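PDB 2X3H: K5 lyase, which cleaves the K5 capsular polysaccharide (heparosan), a glycosaminoglycan, by elimination, probably serving as a phage tail spike. Local coordinates for residues V64-A76 with K92-S104. Numbering follows the deposited sequence.
Sequences VLTSKPFGAAGDA and KAVTISDGVFSSS. Unlike the reference sequence in segment 92-104: I96 (reference Val).
The F101 ring lies in a hollow of the loop 64-76 bordered by K68, A72 and G74. G74 CA lies over one face, 3.6 Å from the ring centroid and 23° off its normal, a CH-pi contact that glycine permits because no CB stands in the way. I96 CG2 sits against the opposite face, so the ring is a slice held between the two. Around the rim, A72 CB meets CE2 near the ring plane, and the aliphatic chain of K68 passes with CD at the edge, 3.9 Å from F101 CE2. With CG between backbone N and carbonyl carbon (chi1 62°) and the rest extended, that lysine runs past the ring until NZ donates to A73 O. Beside this pocket the P69 ring sets its CD against I96 CG1 (4.0 Å), the two side chains crossing at about a right angle, while V83 and S87 of helix 81-88 also touch the proline.

Polar clasps hold both ends. S67 O takes two donors from S97: OG at 2.7 Å, in the carbonyl plane on a lone pair, and the backbone N, nearly along the C=O axis. Water 2 links S67 OG to S97 O, and water 1 joins T66 O to T95 O. At the other end a single bridge joins D75 to V100, its hydrogen bonds running from V100 N to G74 O and from A76 N to V100 O (2.8 Å), and A76 CB rests on V100 CG1.

The loop thus covers strands 94-95 and 99-103, at the start of what is consistent with the parallel beta-helix of phage tail spikes. Nearby, D98 OD1 is hydrogen-bonded to S118 OG and to A93 N of the second subunit. The chemistry implies a largely apolar seat for F101, flanked by hydrogen bonds to the carbonyls of S67, G74 and V100, one from the S97 hydroxyl, without salt bridges between the segments.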
loop_
_atom_site.group_PDB
_atom_site.type_symbol
_atom_site.label_atom_id
_atom_site.label_comp_id
_atom_site.label_asym_id
_atom_site.label_seq_id
_atom_site.Cartn_x
_atom_site.Cartn_y
_atom_site.Cartn_z
ATOM N N VAL A 64 17.123 -39.371 -24.033
ATOM C CA VAL A 64 16.141 -39.682 -23.008
ATOM C C VAL A 64 16.457 -38.986 -21.683
ATOM O O VAL A 64 17.631 -38.892 -21.276
ATOM C CB VAL A 64 16.024 -41.216 -22.851
ATOM C CG1 VAL A 64 15.349 -41.581 -21.545
ATOM C CG2 VAL A 64 15.285 -41.809 -24.069
ATOM N N LEU A 65 15.412 -38.481 -21.026
ATOM C CA LEU A 65 15.577 -37.843 -19.715
ATOM C C LEU A 65 15.526 -38.879 -18.596
ATOM O O LEU A 65 14.763 -39.844 -18.675
ATOM C CB LEU A 65 14.478 -36.802 -19.493
ATOM C CG LEU A 65 14.350 -35.715 -20.551
ATOM C CD1 LEU A 65 13.245 -34.745 -20.142
ATOM C CD2 LEU A 65 15.687 -35.003 -20.729
ATOM N N THR A 66 16.323 -38.660 -17.550
ATOM C CA THR A 66 16.366 -39.573 -16.419
ATOM C C THR A 66 16.162 -38.842 -15.091
ATOM O O THR A 66 16.299 -37.618 -15.019
ATOM C CB THR A 66 17.686 -40.366 -16.372
ATOM O OG1 THR A 66 18.793 -39.459 -16.281
ATOM C CG2 THR A 66 17.857 -41.237 -17.630
ATOM N N SER A 67 15.836 -39.605 -14.051
ATOM C CA SER A 67 15.544 -39.041 -12.731
ATOM C C SER A 67 16.790 -38.583 -11.966
ATOM O O SER A 67 16.707 -37.715 -11.081
ATOM C CB SER A 67 14.736 -40.036 -11.905
ATOM O OG SER A 67 15.498 -41.196 -11.636
ATOM N N LYS A 68 17.939 -39.169 -12.297
ATOM C CA LYS A 68 19.216 -38.773 -11.717
ATOM C C LYS A 68 20.340 -39.106 -12.699
ATOM O O LYS A 68 20.144 -39.917 -13.610
ATOM C CB LYS A 68 19.447 -39.464 -10.365
ATOM C CG LYS A 68 19.509 -40.978 -10.461
ATOM C CD LYS A 68 19.650 -41.645 -9.103
ATOM C CE LYS A 68 19.671 -43.161 -9.280
ATOM N NZ LYS A 68 19.782 -43.902 -7.985
ATOM N N PRO A 69 21.504 -38.454 -12.541
ATOM C CA PRO A 69 22.616 -38.738 -13.450
ATOM C C PRO A 69 23.115 -40.170 -13.328
ATOM O O PRO A 69 23.047 -40.762 -12.249
ATOM C CB PRO A 69 23.706 -37.774 -12.983
ATOM C CG PRO A 69 22.970 -36.670 -12.275
ATOM C CD PRO A 69 21.838 -37.386 -11.584
ATOM N N PHE A 70 23.621 -40.715 -14.429
ATOM C CA PHE A 70 24.219 -42.051 -14.410
ATOM C C PHE A 70 25.358 -42.110 -13.398
ATOM O O PHE A 70 26.249 -41.254 -13.398
ATOM C CB PHE A 70 24.705 -42.423 -15.815
ATOM C CG PHE A 70 25.224 -43.832 -15.936
ATOM C CD1 PHE A 70 24.383 -44.918 -15.729
ATOM C CD2 PHE A 70 26.548 -44.070 -16.282
ATOM C CE1 PHE A 70 24.861 -46.228 -15.853
ATOM C CE2 PHE A 70 27.028 -45.373 -16.403
ATOM C CZ PHE A 70 26.179 -46.450 -16.187
ATOM N N GLY A 71 25.317 -43.107 -12.519
ATOM C CA GLY A 71 26.380 -43.284 -11.541
ATOM C C GLY A 71 26.081 -42.680 -10.181
ATOM O O GLY A 71 26.809 -42.925 -9.226
ATOM N N ALA A 72 25.011 -41.895 -10.082
ATOM C CA ALA A 72 24.634 -41.305 -8.797
ATOM C C ALA A 72 23.784 -42.287 -7.997
ATOM O O ALA A 72 22.827 -42.858 -8.517
ATOM C CB ALA A 72 23.883 -39.993 -9.011
ATOM N N ALA A 73 24.145 -42.483 -6.735
ATOM C CA ALA A 73 23.470 -43.459 -5.880
ATOM C C ALA A 73 22.162 -42.926 -5.300
ATOM O O ALA A 73 21.136 -43.615 -5.305
ATOM C CB ALA A 73 24.408 -43.900 -4.754
ATOM N N GLY A 74 22.206 -41.700 -4.792
ATOM C CA GLY A 74 21.049 -41.115 -4.107
ATOM C C GLY A 74 20.572 -41.865 -2.873
ATOM O O GLY A 74 19.375 -41.862 -2.562
ATOM N N ASP A 75 21.509 -42.473 -2.146
ATOM C CA ASP A 75 21.168 -43.341 -1.008
ATOM C C ASP A 75 21.615 -42.764 0.332
ATOM O O ASP A 75 21.672 -43.477 1.345
ATOM C CB ASP A 75 21.786 -44.727 -1.203
ATOM C CG ASP A 75 23.313 -44.687 -1.231
ATOM O OD1 ASP A 75 23.887 -43.618 -0.931
ATOM O OD2 ASP A 75 23.939 -45.732 -1.547
ATOM N N ALA A 76 21.953 -41.479 0.329
ATOM C CA ALA A 76 22.321 -40.746 1.535
ATOM C C ALA A 76 23.652 -41.168 2.160
ATOM O O ALA A 76 24.059 -40.600 3.176
ATOM C CB ALA A 76 21.181 -40.813 2.595
ATOM N N LYS A 92 24.021 -28.947 -20.107
ATOM C CA LYS A 92 22.678 -29.499 -20.199
ATOM C C LYS A 92 21.857 -29.160 -18.959
ATOM O O LYS A 92 22.402 -28.797 -17.916
ATOM C CB LYS A 92 22.732 -31.019 -20.364
ATOM C CG LYS A 92 23.271 -31.502 -21.699
ATOM C CD LYS A 92 23.312 -33.027 -21.735
ATOM C CE LYS A 92 23.813 -33.542 -23.075
ATOM N NZ LYS A 92 23.827 -35.036 -23.108
ATOM N N ALA A 93 20.543 -29.292 -19.075
ATOM C CA ALA A 93 19.680 -29.162 -17.917
ATOM C C ALA A 93 19.820 -30.441 -17.106
ATOM O O ALA A 93 19.662 -31.537 -17.638
ATOM C CB ALA A 93 18.240 -28.943 -18.348
ATOM N N VAL A 94 20.123 -30.297 -15.826
ATOM C CA VAL A 94 20.420 -31.435 -14.964
ATOM C C VAL A 94 19.206 -31.728 -14.094
ATOM O O VAL A 94 18.557 -30.803 -13.595
ATOM C CB VAL A 94 21.654 -31.140 -14.063
ATOM C CG1 VAL A 94 21.927 -32.279 -13.087
ATOM C CG2 VAL A 94 22.897 -30.856 -14.911
ATOM N N THR A 95 18.892 -33.012 -13.938
ATOM C CA THR A 95 17.829 -33.437 -13.030
ATOM C C THR A 95 18.436 -34.304 -11.941
ATOM O O THR A 95 19.087 -35.316 -12.234
ATOM C CB THR A 95 16.727 -34.241 -13.762
ATOM O OG1 THR A 95 16.095 -33.428 -14.766
ATOM C CG2 THR A 95 15.670 -34.757 -12.767
ATOM N N ILE A 96 18.241 -33.903 -10.690
ATOM C CA ILE A 96 18.697 -34.687 -9.555
ATOM C C ILE A 96 17.497 -34.877 -8.629
ATOM O O ILE A 96 17.164 -34.005 -7.830
ATOM C CB ILE A 96 19.892 -34.021 -8.837
ATOM C CG1 ILE A 96 21.063 -33.864 -9.809
ATOM C CG2 ILE A 96 20.319 -34.840 -7.632
ATOM C CD1 ILE A 96 22.255 -33.122 -9.223
ATOM N N SER A 97 16.833 -36.020 -8.776
ATOM C CA SER A 97 15.585 -36.261 -8.089
ATOM C C SER A 97 15.500 -37.674 -7.513
ATOM O O SER A 97 16.376 -38.513 -7.771
ATOM C CB SER A 97 14.410 -36.001 -9.049
ATOM O OG SER A 97 14.321 -36.994 -10.065
ATOM N N ASP A 98 14.455 -37.906 -6.722
ATOM C CA ASP A 98 14.126 -39.234 -6.172
ATOM C C ASP A 98 15.272 -39.837 -5.358
ATOM O O ASP A 98 15.638 -41.001 -5.533
ATOM C CB ASP A 98 13.697 -40.212 -7.289
ATOM C CG ASP A 98 12.370 -39.839 -7.942
ATOM O OD1 ASP A 98 11.619 -38.996 -7.398
ATOM O OD2 ASP A 98 12.068 -40.403 -9.025
ATOM N N GLY A 99 15.836 -39.045 -4.459
ATOM C CA GLY A 99 16.884 -39.546 -3.587
ATOM C C GLY A 99 17.531 -38.479 -2.739
ATOM O O GLY A 99 17.214 -37.286 -2.856
ATOM N N VAL A 100 18.425 -38.924 -1.863
ATOM C CA VAL A 100 19.232 -38.051 -1.041
ATOM C C VAL A 100 20.671 -38.243 -1.491
ATOM O O VAL A 100 21.221 -39.348 -1.405
ATOM C CB VAL A 100 19.081 -38.389 0.455
ATOM C CG1 VAL A 100 19.951 -37.467 1.301
ATOM C CG2 VAL A 100 17.616 -38.295 0.886
ATOM N N PHE A 101 21.275 -37.173 -1.995
ATOM C CA PHE A 101 22.561 -37.283 -2.669
ATOM C C PHE A 101 23.655 -36.672 -1.826
ATOM O O PHE A 101 23.810 -35.448 -1.761
ATOM C CB PHE A 101 22.484 -36.649 -4.057
ATOM C CG PHE A 101 21.473 -37.305 -4.948
ATOM C CD1 PHE A 101 20.118 -36.968 -4.867
ATOM C CD2 PHE A 101 21.867 -38.279 -5.860
ATOM C CE1 PHE A 101 19.176 -37.589 -5.679
ATOM C CE2 PHE A 101 20.945 -38.886 -6.686
ATOM C CZ PHE A 101 19.593 -38.551 -6.598
ATOM N N SER A 102 24.393 -37.541 -1.145
ATOM C CA SER A 102 25.475 -37.114 -0.286
ATOM C C SER A 102 26.600 -36.564 -1.140
ATOM O O SER A 102 27.100 -37.259 -2.027
ATOM C CB SER A 102 25.979 -38.301 0.543
ATOM O OG SER A 102 27.017 -37.879 1.407
ATOM N N SER A 103 27.001 -35.322 -0.884
ATOM C CA SER A 103 27.977 -34.663 -1.739
ATOM C C SER A 103 28.717 -33.544 -1.009
ATOM O O SER A 103 28.118 -32.780 -0.240
ATOM C CB SER A 103 27.318 -34.148 -3.036
ATOM O OG SER A 103 26.040 -33.572 -2.773
ATOM N N SER A 104 30.026 -33.470 -1.243
ATOM C CA SER A 104 30.868 -32.433 -0.656
ATOM C C SER A 104 30.743 -31.158 -1.478
ATOM O O SER A 104 29.873 -31.064 -2.344
ATOM C CB SER A 104 32.327 -32.898 -0.621
ATOM O OG SER A 104 32.415 -34.194 -0.051
HETATM O O HOH W 1 19.434 -36.942 -14.614
HETATM O O HOH W 2 16.637 -40.816 -9.117
#